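Local atomic coordinates of putative iron-uptake ABC transport system,periplasmic iron-binding protein (Campylobacter jejuni, PDB entry 3E13), a protein that binds ferric iron and probably delivers it, in the periplasm, to an ABC transporter for uptake into the cell. Residues Y199-L204 and L219-P224; K101-I106 and G289-D294; E133-S138 and R184-G189; A141-T146 and H232-G237. All blocks are in the same frame, centred on the assembly; numbering follows the deposited sequence.

Contact 1 (Y199-L204 and L219-P224); sequences YYIGLL and LGIIFP. With FE (Fe (III) ion), chain B.
Two iron-binding tyrosines ride on helix 198-205, which is docked on sheet strand 219-222 through Ile201 and Leu204 on one side and Leu219 and Ile221 on the other. The segment axes run nearly antiparallel, at 164°, with a closest approach of 10.2 Å. Ile201 does most of the touching. Its CG1 branch lies beside the backbone N, and it is this branch that makes the close contacts: CG1 meets Leu219 CD1 at 3.8 Å, while the terminal CD1 presses on Ile221 CG1 at 3.5 Å, tighter than a usual van der Waals contact. One helical turn further on, Leu204 CD1 approaches the same Leu219 methyl more loosely, at 4.3 Å. Met196 of strand 193-197 touches both Ile201 and Leu219 and so extends this apolar layer.

The phenols lead away from the strand to the iron. Tyr199 OH binds it at 2.1 Å and Tyr200 OH at 2.0 Å, with the metal in the plane of the Tyr199 ring, at its edge. Tyr199 CE1 sits 3.2 Å above the Tyr200 ring, over its centre. His11, Tyr12 and Tyr143 complete the site, and Asn197 ND2 hydrogen-bonds to Tyr199 OH. The helix thus has a greasy side that anchors it and an oxygen-donor side suited to a hard ferric ion, the tyrosines probably binding as phenolates.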
loop_
_atom_site.group_PDB
_atom_site.type_symbol
_atom_site.label_atom_id
_atom_site.label_comp_id
_atom_site.label_asym_id
_atom_site.label_seq_id
_atom_site.Cartn_x
_atom_site.Cartn_y
_atom_site.Cartn_z
ATOM N N TYR A 199 1.644 -8.123 -3.134
ATOM C CA TYR A 199 0.400 -8.874 -2.943
ATOM C C TYR A 199 -0.382 -9.038 -4.234
ATOM O O TYR A 199 -1.084 -9.996 -4.416
ATOM C CB TYR A 199 -0.469 -8.295 -1.811
ATOM C CG TYR A 199 -0.833 -6.878 -2.015
ATOM C CD1 TYR A 199 -1.968 -6.545 -2.728
ATOM C CD2 TYR A 199 -0.006 -5.860 -1.552
ATOM C CE1 TYR A 199 -2.262 -5.250 -2.989
ATOM C CE2 TYR A 199 -0.304 -4.540 -1.806
ATOM C CZ TYR A 199 -1.434 -4.240 -2.501
ATOM O OH TYR A 199 -1.746 -2.916 -2.800
ATOM N N TYR A 200 -0.248 -8.080 -5.160
ATOM C CA TYR A 200 -0.957 -8.243 -6.437
ATOM C C TYR A 200 -0.483 -9.472 -7.196
ATOM O O TYR A 200 -1.283 -10.085 -7.911
ATOM C CB TYR A 200 -0.819 -7.011 -7.365
ATOM C CG TYR A 200 -1.573 -5.809 -6.806
ATOM C CD1 TYR A 200 -2.941 -5.834 -6.691
ATOM C CD2 TYR A 200 -0.899 -4.636 -6.423
ATOM C CE1 TYR A 200 -3.643 -4.736 -6.177
ATOM C CE2 TYR A 200 -1.565 -3.581 -5.883
ATOM C CZ TYR A 200 -2.925 -3.613 -5.763
ATOM O OH TYR A 200 -3.630 -2.579 -5.258
ATOM N N ILE A 201 0.802 -9.842 -7.072
ATOM C CA ILE A 201 1.297 -11.045 -7.751
ATOM C C ILE A 201 0.577 -12.268 -7.186
ATOM O O ILE A 201 0.159 -13.148 -7.931
ATOM C CB ILE A 201 2.852 -11.196 -7.630
ATOM C CG1 ILE A 201 3.510 -9.994 -8.292
ATOM C CG2 ILE A 201 3.321 -12.537 -8.193
ATOM C CD1 ILE A 201 4.984 -9.914 -8.096
ATOM N N GLY A 202 0.386 -12.306 -5.868
ATOM C CA GLY A 202 -0.418 -13.343 -5.279
ATOM C C GLY A 202 -1.868 -13.368 -5.646
ATOM O O GLY A 202 -2.433 -14.432 -5.870
ATOM N N LEU A 203 -2.491 -12.190 -5.702
ATOM C CA LEU A 203 -3.889 -12.105 -6.052
ATOM C C LEU A 203 -4.074 -12.638 -7.470
ATOM O O LEU A 203 -5.021 -13.367 -7.752
ATOM C CB LEU A 203 -4.396 -10.658 -5.980
ATOM C CG LEU A 203 -4.737 -10.170 -4.583
ATOM C CD1 LEU A 203 -4.982 -8.669 -4.560
ATOM C CD2 LEU A 203 -5.889 -10.897 -4.020
ATOM N N LEU A 204 -3.191 -12.237 -8.363
ATOM C CA LEU A 204 -3.284 -12.656 -9.752
ATOM C C LEU A 204 -3.106 -14.157 -9.887
ATOM O O LEU A 204 -3.872 -14.834 -10.556
ATOM C CB LEU A 204 -2.300 -11.871 -10.631
ATOM C CG LEU A 204 -2.564 -10.374 -10.827
ATOM C CD1 LEU A 204 -1.332 -9.688 -11.381
ATOM C CD2 LEU A 204 -3.768 -10.172 -11.735
ATOM N N LEU A 219 5.198 -13.414 -13.792
ATOM C CA LEU A 219 5.959 -12.391 -13.051
ATOM C C LEU A 219 7.081 -12.926 -12.190
ATOM O O LEU A 219 6.851 -13.800 -11.349
ATOM C CB LEU A 219 5.034 -11.506 -12.240
ATOM C CG LEU A 219 3.892 -10.886 -13.055
ATOM C CD1 LEU A 219 2.904 -10.180 -12.079
ATOM C CD2 LEU A 219 4.360 -9.951 -14.078
ATOM N N GLY A 220 8.287 -12.390 -12.407
ATOM C CA GLY A 220 9.377 -12.485 -11.457
ATOM C C GLY A 220 9.537 -11.192 -10.638
ATOM O O GLY A 220 9.192 -10.123 -11.104
ATOM N N ILE A 221 10.101 -11.306 -9.443
ATOM C CA ILE A 221 10.246 -10.164 -8.545
ATOM C C ILE A 221 11.707 -9.785 -8.424
ATOM O O ILE A 221 12.552 -10.628 -8.086
ATOM C CB ILE A 221 9.728 -10.511 -7.143
ATOM C CG1 ILE A 221 8.235 -10.866 -7.217
ATOM C CG2 ILE A 221 10.055 -9.343 -6.164
ATOM C CD1 ILE A 221 7.615 -11.285 -5.825
ATOM N N ILE A 222 11.981 -8.506 -8.598
ATOM C CA ILE A 222 13.197 -7.877 -8.063
ATOM C C ILE A 222 12.827 -7.153 -6.789
ATOM O O ILE A 222 12.028 -6.232 -6.828
ATOM C CB ILE A 222 13.772 -6.874 -9.091
ATOM C CG1 ILE A 222 14.121 -7.590 -10.418
ATOM C CG2 ILE A 222 14.934 -6.117 -8.537
ATOM C CD1 ILE A 222 14.279 -6.699 -11.618
ATOM N N PHE A 223 13.407 -7.540 -5.673
ATOM C CA PHE A 223 13.323 -6.743 -4.457
ATOM C C PHE A 223 14.379 -5.635 -4.523
ATOM O O PHE A 223 15.574 -5.926 -4.452
ATOM C CB PHE A 223 13.570 -7.650 -3.258
ATOM C CG PHE A 223 12.438 -8.614 -3.008
ATOM C CD1 PHE A 223 12.570 -9.954 -3.288
ATOM C CD2 PHE A 223 11.252 -8.159 -2.456
ATOM C CE1 PHE A 223 11.507 -10.823 -3.091
ATOM C CE2 PHE A 223 10.194 -9.035 -2.227
ATOM C CZ PHE A 223 10.342 -10.364 -2.561
ATOM N N PRO A 224 13.999 -4.375 -4.747
ATOM C CA PRO A 224 15.028 -3.377 -4.962
ATOM C C PRO A 224 15.899 -3.123 -3.739
ATOM O O PRO A 224 15.478 -3.271 -2.588
ATOM C CB PRO A 224 14.236 -2.128 -5.400
ATOM C CG PRO A 224 12.956 -2.714 -5.953
ATOM C CD PRO A 224 12.664 -3.812 -4.979
HETATM FE FE FE B . -3.591 -2.138 -3.346
#

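Contact 2 (K101-I106 and G289-D294); sequences KRARII and GTFKED
Lys101 reaches from strand 97-109 to pair with Glu293, in the loop between helices 283-288 and 298-302. The strand is a long member of the mixed sheet and, as in related periplasmic binding proteins, probably belongs to the hinge between the two lobes. From CB, which points toward the loop, the lysine chain runs past Ile233 and Ile275 and bends at its third torsion (75°). That bend directs the tip to the carboxylate: CE comes within 3.6 Å of Glu293 OE1, and NZ donates to the same oxygen at 3.0 Å, using the lone pair on the side of the other oxygen. The result is a salt bridge between side chains that cross at about a right angle. A water donates to Glu293 OE2 at 2.6 Å and receives only a weak bond from Lys101 NZ, so it spans both charged groups.

Two residues along the strand, Ala103 turns its methyl to the same loop and meets Phe291 CZ at 4.1 Å. The Phe291 ring also stacks with that of Phe223, the residue that follows strand 219-222. A first torsion of 63° sets CG of Phe291 between the backbone N and the carbonyl carbon, and Gly289 O lies in the plane of the Phe291 ring, at its edge.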
loop_
_atom_site.group_PDB
_atom_site.type_symbol
_atom_site.label_atom_id
_atom_site.label_comp_id
_atom_site.label_asym_id
_atom_site.label_seq_id
_atom_site.Cartn_x
_atom_site.Cartn_y
_atom_site.Cartn_z
ATOM N N LYS A 101 1.614 -5.187 6.072
ATOM C CA LYS A 101 2.709 -4.646 5.316
ATOM C C LYS A 101 2.639 -5.154 3.873
ATOM O O LYS A 101 2.088 -6.230 3.575
ATOM C CB LYS A 101 4.091 -5.063 5.897
ATOM C CG LYS A 101 4.396 -4.411 7.218
ATOM C CD LYS A 101 5.435 -5.240 8.046
ATOM C CE LYS A 101 6.836 -5.085 7.494
ATOM N NZ LYS A 101 7.822 -6.034 8.206
ATOM N N ARG A 102 3.201 -4.366 2.981
ATOM C CA ARG A 102 3.356 -4.720 1.559
ATOM C C ARG A 102 4.654 -4.102 1.033
ATOM O O ARG A 102 5.125 -3.147 1.569
ATOM C CB ARG A 102 2.122 -4.264 0.752
ATOM C CG ARG A 102 1.784 -2.771 0.915
ATOM C CD ARG A 102 0.682 -2.481 1.982
ATOM N NE ARG A 102 -0.581 -3.110 1.653
ATOM C CZ ARG A 102 -1.429 -2.764 0.679
ATOM N NH1 ARG A 102 -1.165 -1.746 -0.113
ATOM N NH2 ARG A 102 -2.572 -3.407 0.528
ATOM N N ALA A 103 5.248 -4.677 -0.000
ATOM C CA ALA A 103 6.495 -4.200 -0.548
ATOM C C ALA A 103 6.265 -3.758 -2.008
ATOM O O ALA A 103 5.570 -4.460 -2.752
ATOM C CB ALA A 103 7.545 -5.312 -0.488
ATOM N N ARG A 104 6.822 -2.598 -2.382
ATOM C CA ARG A 104 6.698 -2.096 -3.727
ATOM C C ARG A 104 7.985 -2.508 -4.462
ATOM O O ARG A 104 9.092 -2.005 -4.183
ATOM C CB ARG A 104 6.451 -0.590 -3.745
ATOM C CG ARG A 104 5.937 -0.107 -5.090
ATOM C CD ARG A 104 5.064 1.076 -4.969
ATOM N NE ARG A 104 4.375 1.422 -6.210
ATOM C CZ ARG A 104 3.282 0.810 -6.682
ATOM N NH1 ARG A 104 2.782 -0.224 -6.038
ATOM N NH2 ARG A 104 2.702 1.181 -7.827
ATOM N N ILE A 105 7.815 -3.452 -5.379
ATOM C CA ILE A 105 8.944 -4.090 -6.056
ATOM C C ILE A 105 8.953 -3.806 -7.524
ATOM O O ILE A 105 8.084 -3.068 -8.045
ATOM C CB ILE A 105 8.948 -5.625 -5.748
ATOM C CG1 ILE A 105 7.636 -6.310 -6.146
ATOM C CG2 ILE A 105 9.146 -5.808 -4.198
ATOM C CD1 ILE A 105 7.407 -6.469 -7.632
ATOM N N ILE A 106 9.929 -4.363 -8.223
ATOM C CA ILE A 106 9.992 -4.198 -9.686
ATOM C C ILE A 106 9.762 -5.599 -10.263
ATOM O O ILE A 106 10.501 -6.542 -9.952
ATOM C CB ILE A 106 11.328 -3.626 -10.130
ATOM C CG1 ILE A 106 11.575 -2.244 -9.540
ATOM C CG2 ILE A 106 11.406 -3.535 -11.687
ATOM C CD1 ILE A 106 13.046 -1.788 -9.612
ATOM N N GLY A 289 9.780 -14.965 -1.751
ATOM C CA GLY A 289 11.163 -15.060 -1.320
ATOM C C GLY A 289 11.474 -14.182 -0.120
ATOM O O GLY A 289 10.669 -13.359 0.287
ATOM N N THR A 290 12.653 -14.377 0.463
ATOM C CA THR A 290 13.096 -13.551 1.577
ATOM C C THR A 290 13.826 -12.332 0.979
ATOM O O THR A 290 14.320 -12.348 -0.178
ATOM C CB THR A 290 14.019 -14.321 2.520
ATOM O OG1 THR A 290 15.069 -14.919 1.761
ATOM C CG2 THR A 290 13.242 -15.453 3.205
ATOM N N PHE A 291 13.837 -11.243 1.718
ATOM C CA PHE A 291 14.438 -10.005 1.248
ATOM C C PHE A 291 14.743 -9.047 2.392
ATOM O O PHE A 291 14.132 -9.137 3.453
ATOM C CB PHE A 291 13.529 -9.302 0.233
ATOM C CG PHE A 291 12.196 -8.878 0.785
ATOM C CD1 PHE A 291 11.912 -7.545 0.998
ATOM C CD2 PHE A 291 11.170 -9.819 0.975
ATOM C CE1 PHE A 291 10.696 -7.157 1.486
ATOM C CE2 PHE A 291 9.942 -9.431 1.467
ATOM C CZ PHE A 291 9.710 -8.076 1.695
ATOM N N LYS A 292 15.689 -8.145 2.147
ATOM C CA LYS A 292 16.006 -7.050 3.069
ATOM C C LYS A 292 14.996 -5.941 2.900
ATOM O O LYS A 292 14.754 -5.533 1.794
ATOM C CB LYS A 292 17.374 -6.480 2.727
ATOM C CG LYS A 292 18.505 -7.377 3.186
ATOM C CD LYS A 292 19.918 -6.842 2.817
ATOM C CE LYS A 292 20.184 -5.356 2.928
ATOM N NZ LYS A 292 21.573 -5.009 2.437
ATOM N N GLU A 293 14.474 -5.457 4.016
ATOM C CA GLU A 293 13.504 -4.351 4.061
ATOM C C GLU A 293 14.172 -3.056 4.489
ATOM O O GLU A 293 15.051 -3.039 5.343
ATOM C CB GLU A 293 12.419 -4.627 5.107
ATOM C CG GLU A 293 11.623 -5.856 4.823
ATOM C CD GLU A 293 10.588 -6.169 5.892
ATOM O OE1 GLU A 293 10.337 -5.336 6.810
ATOM O OE2 GLU A 293 10.017 -7.255 5.763
ATOM N N ASP A 294 13.741 -1.943 3.907
ATOM C CA ASP A 294 14.189 -0.670 4.359
ATOM C C ASP A 294 13.781 -0.520 5.838
ATOM O O ASP A 294 12.620 -0.836 6.231
ATOM C CB ASP A 294 13.518 0.420 3.511
ATOM C CG ASP A 294 14.125 1.785 3.689
ATOM O OD1 ASP A 294 13.942 2.628 2.726
ATOM O OD2 ASP A 294 14.776 2.115 4.706
HETATM O O HOH W 1 9.141 -9.127 7.368
#

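Contact 3 (E133-S138 and R184-G189); sequences EIVMRS and RQVFAG
Val135, on the short strand 134-135, meets helix 179-188 through Gln185 and Val186. The strand pairs in parallel with strand 193-197, and the two are joined by a connection of three helices, 142-155, 157-170 and 179-188, of which the last makes this contact.

The main contact sets the isopropyl group of Val135 against the amide of Gln185. Val135 turns this group to the helix, and its CG1, lying beside the backbone N (chi1 -72°), comes to 3.7 Å from Gln185 CD. The glutamine gets there by stretching out fully beyond CG, and the two side chains cross obliquely. Its amide therefore ends against the valine.

Purely apolar contact is slighter: Val135 CG2 faces Val186 CG2 at 4.5 Å. Ala194 of strand 193-197 touches both valines, a neighbour common to the two.

Backbone bonds hold the helix end. Ala188 N bonds to Arg184 O at 2.8 Å and Gly189 N to Val186 O at 3.3 Å, and Gly189, with positive phi, closes the helix in a Schellman motif. Val135 in turn bonds through its backbone to Phe193 and Val195.

A salt bridge from Arg137 NH1, in the segment that follows Val135, to Asp179 OD1 at the start of helix 179-188 adds a charged tie. Between the side chains that touch here, then, the grip is dispersive; directional ties come from strand pairing and from the nearby Arg137-Asp179 bridge.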
loop_
_atom_site.group_PDB
_atom_site.type_symbol
_atom_site.label_atom_id
_atom_site.label_comp_id
_atom_site.label_asym_id
_atom_site.label_seq_id
_atom_site.Cartn_x
_atom_site.Cartn_y
_atom_site.Cartn_z
ATOM N N GLU A 133 10.944 1.207 -21.379
ATOM C CA GLU A 133 10.929 -0.175 -20.875
ATOM C C GLU A 133 10.234 -0.320 -19.518
ATOM O O GLU A 133 10.069 -1.456 -19.043
ATOM C CB GLU A 133 12.356 -0.726 -20.770
ATOM C CG GLU A 133 13.049 -0.918 -22.124
ATOM C CD GLU A 133 14.469 -1.476 -21.981
ATOM O OE1 GLU A 133 15.132 -1.826 -22.995
ATOM O OE2 GLU A 133 14.930 -1.598 -20.834
ATOM N N ILE A 134 9.791 0.785 -18.951
ATOM C CA ILE A 134 9.209 0.806 -17.590
ATOM C C ILE A 134 7.736 1.149 -17.665
ATOM O O ILE A 134 7.343 1.991 -18.467
ATOM C CB ILE A 134 9.909 1.878 -16.740
ATOM C CG1 ILE A 134 11.428 1.750 -16.809
ATOM C CG2 ILE A 134 9.397 1.860 -15.292
ATOM C CD1 ILE A 134 11.914 0.522 -16.322
ATOM N N VAL A 135 6.901 0.560 -16.796
ATOM C CA VAL A 135 5.542 1.044 -16.578
ATOM C C VAL A 135 5.293 1.274 -15.071
ATOM O O VAL A 135 5.768 0.515 -14.220
ATOM C CB VAL A 135 4.442 0.103 -17.175
ATOM C CG1 VAL A 135 4.451 0.195 -18.709
ATOM C CG2 VAL A 135 4.663 -1.345 -16.777
ATOM N N MET A 136 4.521 2.309 -14.779
ATOM C CA MET A 136 4.137 2.659 -13.439
ATOM C C MET A 136 2.821 3.371 -13.546
ATOM O O MET A 136 2.586 4.102 -14.504
ATOM C CB MET A 136 5.173 3.567 -12.785
ATOM C CG MET A 136 4.899 3.809 -11.295
ATOM S SD MET A 136 6.235 4.741 -10.490
ATOM C CE MET A 136 5.646 6.382 -10.672
ATOM N N ARG A 137 1.981 3.169 -12.549
ATOM C CA ARG A 137 0.715 3.884 -12.455
ATOM C C ARG A 137 0.903 5.369 -12.153
ATOM O O ARG A 137 2.015 5.867 -11.899
ATOM C CB ARG A 137 -0.136 3.255 -11.400
ATOM C CG ARG A 137 0.268 3.527 -9.981
ATOM C CD ARG A 137 -0.451 2.706 -8.996
ATOM N NE ARG A 137 -1.898 2.934 -9.004
ATOM C CZ ARG A 137 -2.799 2.137 -8.440
ATOM N NH1 ARG A 137 -2.444 0.995 -7.832
ATOM N NH2 ARG A 137 -4.069 2.446 -8.495
ATOM N N SER A 138 -0.227 6.073 -12.154
ATOM C CA SER A 138 -0.207 7.512 -11.955
ATOM C C SER A 138 0.588 7.939 -10.741
ATOM O O SER A 138 0.581 7.283 -9.713
ATOM C CB SER A 138 -1.629 8.023 -11.779
ATOM O OG SER A 138 -1.623 9.453 -11.740
ATOM N N ARG A 184 -0.034 -6.696 -16.382
ATOM C CA ARG A 184 -0.482 -7.242 -17.665
ATOM C C ARG A 184 0.416 -6.713 -18.780
ATOM O O ARG A 184 0.743 -7.460 -19.720
ATOM C CB ARG A 184 -1.941 -6.888 -17.962
ATOM C CG ARG A 184 -2.564 -7.641 -19.185
ATOM C CD ARG A 184 -3.849 -6.938 -19.689
ATOM N NE ARG A 184 -4.445 -7.542 -20.895
ATOM C CZ ARG A 184 -5.273 -6.904 -21.763
ATOM N NH1 ARG A 184 -5.636 -5.621 -21.582
ATOM N NH2 ARG A 184 -5.730 -7.560 -22.832
ATOM N N GLN A 185 0.804 -5.444 -18.716
ATOM C CA GLN A 185 1.705 -4.904 -19.716
ATOM C C GLN A 185 3.016 -5.676 -19.774
ATOM O O GLN A 185 3.535 -5.931 -20.840
ATOM C CB GLN A 185 1.973 -3.434 -19.494
ATOM C CG GLN A 185 0.799 -2.550 -19.800
ATOM C CD GLN A 185 1.088 -1.061 -19.584
ATOM O OE1 GLN A 185 1.226 -0.265 -20.559
ATOM N NE2 GLN A 185 1.143 -0.652 -18.331
ATOM N N VAL A 186 3.516 -6.136 -18.638
ATOM C CA VAL A 186 4.711 -6.988 -18.606
ATOM C C VAL A 186 4.488 -8.398 -19.151
ATOM O O VAL A 186 5.288 -8.906 -19.940
ATOM C CB VAL A 186 5.284 -7.016 -17.150
ATOM C CG1 VAL A 186 6.416 -8.084 -16.973
ATOM C CG2 VAL A 186 5.787 -5.674 -16.820
ATOM N N PHE A 187 3.362 -8.990 -18.762
ATOM C CA PHE A 187 2.925 -10.261 -19.321
ATOM C C PHE A 187 2.870 -10.195 -20.867
ATOM O O PHE A 187 3.329 -11.107 -21.532
ATOM C CB PHE A 187 1.554 -10.605 -18.768
ATOM C CG PHE A 187 0.887 -11.722 -19.489
ATOM C CD1 PHE A 187 1.345 -13.010 -19.313
ATOM C CD2 PHE A 187 -0.197 -11.494 -20.322
ATOM C CE1 PHE A 187 0.720 -14.071 -19.980
ATOM C CE2 PHE A 187 -0.807 -12.525 -20.975
ATOM C CZ PHE A 187 -0.331 -13.815 -20.820
ATOM N N ALA A 188 2.327 -9.104 -21.413
ATOM C CA ALA A 188 2.009 -8.940 -22.829
ATOM C C ALA A 188 3.229 -8.505 -23.646
ATOM O O ALA A 188 3.165 -8.460 -24.869
ATOM C CB ALA A 188 0.905 -7.912 -22.964
ATOM N N GLY A 189 4.323 -8.180 -22.965
ATOM C CA GLY A 189 5.562 -7.736 -23.592
ATOM C C GLY A 189 5.532 -6.273 -24.044
ATOM O O GLY A 189 6.309 -5.882 -24.943
#

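Contact 4 (A141-T146 and H232-G237); sequences APYSKT and HINISG. With FE (Fe (III) ion), chain B.
His232 turns the edge of its imidazole to Thr146, whose CG2 lies in the plane of the ring, and the two side chains cross at about a right angle. The amide of Asn234 meets the same methyl: ND2 is 3.6 Å from Thr146 CG2 and 3.7 Å from Thr146 CB. Tyr143 comes obliquely, its CD1 4.4 Å from Asn234 ND2.

The partners are the first turn of helix 142-155, for which Ala141 is the N-cap, and the start of strand 233-241, hydrogen-bonded to strand 97-109 in the central sheet. His232 and Asn234, alternate residues, both turn toward the helix. Asp60 OD2 accepts from Asn234 ND2 and also hydrogen-bonds with Thr146 OG1, so a third element bridges the polar ends of two side chains whose closest approach is ND2 to methyl. The other end of the amide is held by its own strand: Ile235 N donates to Asn234 OD1 at 2.8 Å, with a bent N-H...O angle of 134° and the donor tilted 29° from the carbonyl plane. Tyr143 leaves the contact from the helix start, its CG beside the backbone N (chi1 -48°), and carries OH to the iron at 2.0 Å.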
loop_
_atom_site.group_PDB
_atom_site.type_symbol
_atom_site.label_atom_id
_atom_site.label_comp_id
_atom_site.label_asym_id
_atom_site.label_seq_id
_atom_site.Cartn_x
_atom_site.Cartn_y
_atom_site.Cartn_z
ATOM N N ALA A 141 -1.355 8.314 -7.473
ATOM C CA ALA A 141 -1.697 7.147 -6.659
ATOM C C ALA A 141 -0.913 7.142 -5.365
ATOM O O ALA A 141 0.293 7.452 -5.403
ATOM C CB ALA A 141 -1.379 5.874 -7.394
ATOM N N PRO A 142 -1.562 6.800 -4.250
ATOM C CA PRO A 142 -0.851 6.714 -2.958
ATOM C C PRO A 142 0.450 5.922 -3.037
ATOM O O PRO A 142 1.437 6.387 -2.474
ATOM C CB PRO A 142 -1.868 6.071 -2.027
ATOM C CG PRO A 142 -3.232 6.539 -2.601
ATOM C CD PRO A 142 -3.018 6.591 -4.089
ATOM N N TYR A 143 0.454 4.773 -3.689
ATOM C CA TYR A 143 1.706 3.975 -3.748
ATOM C C TYR A 143 2.835 4.747 -4.416
ATOM O O TYR A 143 3.961 4.697 -3.960
ATOM C CB TYR A 143 1.556 2.643 -4.450
ATOM C CG TYR A 143 0.344 1.847 -3.991
ATOM C CD1 TYR A 143 -0.118 1.872 -2.664
ATOM C CD2 TYR A 143 -0.313 1.017 -4.866
ATOM C CE1 TYR A 143 -1.228 1.170 -2.312
ATOM C CE2 TYR A 143 -1.406 0.270 -4.490
ATOM C CZ TYR A 143 -1.839 0.321 -3.190
ATOM O OH TYR A 143 -2.999 -0.312 -2.806
ATOM N N SER A 144 2.504 5.568 -5.411
ATOM C CA SER A 144 3.518 6.308 -6.138
ATOM C C SER A 144 4.012 7.469 -5.320
ATOM O O SER A 144 5.223 7.730 -5.284
ATOM C CB SER A 144 2.957 6.880 -7.469
ATOM O OG SER A 144 2.498 5.867 -8.328
ATOM N N LYS A 145 3.086 8.177 -4.679
ATOM C CA LYS A 145 3.413 9.325 -3.824
ATOM C C LYS A 145 4.301 8.876 -2.662
ATOM O O LYS A 145 5.295 9.511 -2.371
ATOM C CB LYS A 145 2.171 9.971 -3.309
ATOM C CG LYS A 145 1.444 10.669 -4.405
ATOM C CD LYS A 145 0.281 11.453 -3.930
ATOM C CE LYS A 145 -0.826 10.605 -3.440
ATOM N NZ LYS A 145 -2.109 11.443 -3.153
ATOM N N THR A 146 3.961 7.766 -2.032
ATOM C CA THR A 146 4.712 7.296 -0.891
ATOM C C THR A 146 6.061 6.726 -1.270
ATOM O O THR A 146 7.027 6.953 -0.569
ATOM C CB THR A 146 3.881 6.338 -0.053
ATOM O OG1 THR A 146 2.776 7.091 0.507
ATOM C CG2 THR A 146 4.698 5.762 1.117
ATOM N N HIS A 232 11.404 -0.920 -0.310
ATOM C CA HIS A 232 10.329 -0.081 0.194
ATOM C C HIS A 232 9.141 -0.889 0.716
ATOM O O HIS A 232 8.570 -1.680 0.009
ATOM C CB HIS A 232 9.841 0.854 -0.910
ATOM C CG HIS A 232 8.792 1.822 -0.459
ATOM N ND1 HIS A 232 7.480 1.818 -0.921
ATOM C CD2 HIS A 232 8.871 2.817 0.440
ATOM C CE1 HIS A 232 6.820 2.814 -0.340
ATOM N NE2 HIS A 232 7.643 3.444 0.474
ATOM N N ILE A 233 8.880 -0.709 2.004
ATOM C CA ILE A 233 7.717 -1.232 2.687
ATOM C C ILE A 233 6.713 -0.087 2.906
ATOM O O ILE A 233 7.095 1.039 3.308
ATOM C CB ILE A 233 8.143 -1.798 4.053
ATOM C CG1 ILE A 233 9.132 -2.970 3.853
ATOM C CG2 ILE A 233 6.946 -2.241 4.842
ATOM C CD1 ILE A 233 8.575 -4.115 3.176
ATOM N N ASN A 234 5.438 -0.368 2.630
ATOM C CA ASN A 234 4.327 0.510 2.951
ATOM C C ASN A 234 3.337 -0.329 3.749
ATOM O O ASN A 234 3.482 -1.571 3.845
ATOM C CB ASN A 234 3.710 1.061 1.644
ATOM C CG ASN A 234 2.851 2.313 1.846
ATOM O OD1 ASN A 234 2.506 2.716 2.970
ATOM N ND2 ASN A 234 2.508 2.963 0.730
ATOM N N ILE A 235 2.403 0.316 4.436
ATOM C CA ILE A 235 1.369 -0.377 5.190
ATOM C C ILE A 235 -0.007 -0.086 4.663
ATOM O O ILE A 235 -0.226 0.956 4.088
ATOM C CB ILE A 235 1.442 0.004 6.709
ATOM C CG1 ILE A 235 1.233 1.541 6.934
ATOM C CG2 ILE A 235 2.764 -0.544 7.280
ATOM C CD1 ILE A 235 0.839 1.937 8.349
ATOM N N SER A 236 -0.935 -1.001 4.919
ATOM C CA SER A 236 -2.331 -0.681 4.940
ATOM C C SER A 236 -2.587 -0.448 6.447
ATOM O O SER A 236 -1.973 -1.084 7.331
ATOM C CB SER A 236 -3.192 -1.797 4.389
ATOM O OG SER A 236 -4.556 -1.633 4.676
ATOM N N GLY A 237 -3.469 0.477 6.761
ATOM C CA GLY A 237 -3.705 0.786 8.145
ATOM C C GLY A 237 -5.027 1.417 8.420
ATOM O O GLY A 237 -5.851 1.583 7.529
HETATM FE FE FE B . -3.591 -2.138 -3.346
#

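In the fold
Contact 4 lies near the centre of the chain; the centres of contacts 1 and 2 are about 15 and 12 Å from its own and about 10 Å from each other. The centre of contact 3 is about 13 Å from that of contact 1 and about 19 Å from those of contacts 2 and 4. All four reach one mixed sheet, in which strand 97-109 of contact 2 neighbours both strand 219-222 of contact 1 and strand 233-241 of contact 4. Along the chain, contact 2 encloses the rest; contacts 3 and 4 interlock, and contact 1 is nested within contact 4. Contacts 1 and 4 supply three of the five iron ligands from two helices, so the metal joins parts far apart in sequence.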